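Local structure of Old Yellow Enzyme (6AGZ) at residues Phe130-Ser134 / Leu193-Phe197. The protein is an FMN-dependent oxidoreductase of the old yellow enzyme family that reduces enone compounds asymmetrically. Sequence-based numbering, arbitrary orientation.
Sequences FLAPS and LLDQF
In this FMN-binding TIM barrel, a short strand inserted between the third and fourth barrel strands (106-112 and 183-187) meets the short helix 193-198 that follows the fourth. Strand 130-132, paired in parallel with 153-155, and helix 193-197 have axes 9.5 Å apart at closest approach, their directions 41° apart. Extended backbone runs from Phe130 through Ala132, then Pro133 turns the chain at phi/psi -59/-43. Leu131 points sideways and lends mainly its backbone, its O lying 4.4 Å from Leu193 CD1. Ala132 stands beside Leu193 (chi1 t, chi2 p), CA to CA 6.5 Å; its CA is 4.2 Å from Leu193 CD1 and its CB 3.9 Å from Gln196 OE1. Pro133 is the centre of the contact, with 92 Å² covered by the helix and its CA 5.7 Å from Phe197 CA. Its CD touches Leu193 CD1 at 4.2 Å and Gln196 OE1 at 3.5 Å. The Gln196 amide (chi1 m) is held by neighbouring loops: NE2 hydrogen-bonds to Gly191 O and Leu114 O, OE1 to Arg116 N. Within the helix, Phe197 N donates to Leu193 O at 2.9 Å. This buried, largely apolar packing joins the insertion to the loop region after the fourth barrel strand, about 13 Å from FMN, measured from the Leu193 side chain. Phe197 (chi1 -88°, chi2 84°) offers its ring face to a CH-pi contact: Pro133 CB sits 3.6 Å from the ring centroid, 5° off the normal.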
# COMPACT_ATOMS: atom_id res chain seq x y z
N PHE A 130 28.77 16.62 8.58
CA PHE A 130 27.33 16.79 8.40
C PHE A 130 26.90 15.83 7.31
O PHE A 130 27.17 16.06 6.13
CB PHE A 130 27.03 18.25 8.05
CG PHE A 130 25.57 18.59 8.02
CD1 PHE A 130 24.72 18.15 9.02
CD2 PHE A 130 25.06 19.40 7.02
CE1 PHE A 130 23.38 18.48 9.00
CE2 PHE A 130 23.73 19.74 7.00
CZ PHE A 130 22.88 19.28 7.99
N LEU A 131 26.23 14.74 7.70
CA LEU A 131 26.05 13.59 6.84
C LEU A 131 24.60 13.40 6.43
O LEU A 131 23.67 13.85 7.10
CB LEU A 131 26.56 12.32 7.53
CG LEU A 131 28.01 12.39 8.01
CD1 LEU A 131 28.43 11.10 8.69
CD2 LEU A 131 28.94 12.73 6.86
N ALA A 132 24.42 12.72 5.31
CA ALA A 132 23.11 12.45 4.71
C ALA A 132 23.29 11.37 3.64
O ALA A 132 24.42 11.10 3.22
CB ALA A 132 22.51 13.73 4.09
N PRO A 133 22.20 10.73 3.20
CA PRO A 133 22.33 9.78 2.08
C PRO A 133 22.89 10.43 0.82
O PRO A 133 23.75 9.84 0.16
CB PRO A 133 20.90 9.27 1.89
CG PRO A 133 20.02 10.28 2.55
CD PRO A 133 20.82 10.77 3.71
N SER A 134 22.41 11.62 0.48
CA SER A 134 22.93 12.38 -0.64
C SER A 134 23.23 13.80 -0.19
O SER A 134 22.67 14.29 0.79
CB SER A 134 21.95 12.39 -1.82
OG SER A 134 21.70 11.07 -2.28
N LEU A 193 17.64 10.75 9.57
CA LEU A 193 18.58 10.05 8.68
C LEU A 193 17.94 8.86 7.97
O LEU A 193 18.00 8.76 6.74
CB LEU A 193 19.81 9.59 9.47
CG LEU A 193 20.86 8.93 8.57
CD1 LEU A 193 21.61 9.98 7.76
CD2 LEU A 193 21.82 8.05 9.34
N LEU A 194 17.35 7.94 8.73
CA LEU A 194 16.80 6.74 8.12
C LEU A 194 15.67 7.08 7.16
O LEU A 194 15.59 6.51 6.06
CB LEU A 194 16.32 5.77 9.20
CG LEU A 194 17.31 5.50 10.33
CD1 LEU A 194 16.85 4.29 11.10
CD2 LEU A 194 18.72 5.29 9.81
N ASP A 195 14.79 8.00 7.55
CA ASP A 195 13.76 8.48 6.63
C ASP A 195 14.40 9.09 5.38
O ASP A 195 13.92 8.86 4.27
CB ASP A 195 12.86 9.49 7.33
CG ASP A 195 11.54 9.70 6.61
OD1 ASP A 195 11.03 8.72 6.04
OD2 ASP A 195 11.02 10.83 6.62
N GLN A 196 15.48 9.85 5.56
CA GLN A 196 16.19 10.41 4.41
C GLN A 196 16.65 9.31 3.46
O GLN A 196 16.59 9.47 2.24
CB GLN A 196 17.39 11.23 4.88
CG GLN A 196 17.03 12.44 5.72
CD GLN A 196 18.21 12.95 6.53
OE1 GLN A 196 19.37 12.79 6.14
NE2 GLN A 196 17.92 13.58 7.66
N PHE A 197 17.10 8.18 4.00
CA PHE A 197 17.43 7.05 3.14
C PHE A 197 16.19 6.46 2.48
O PHE A 197 16.26 5.96 1.36
CB PHE A 197 18.19 5.97 3.92
CG PHE A 197 19.67 6.17 3.94
CD1 PHE A 197 20.26 7.01 4.87
CD2 PHE A 197 20.48 5.53 3.02
CE1 PHE A 197 21.63 7.20 4.89
CE2 PHE A 197 21.85 5.71 3.03
CZ PHE A 197 22.43 6.55 3.96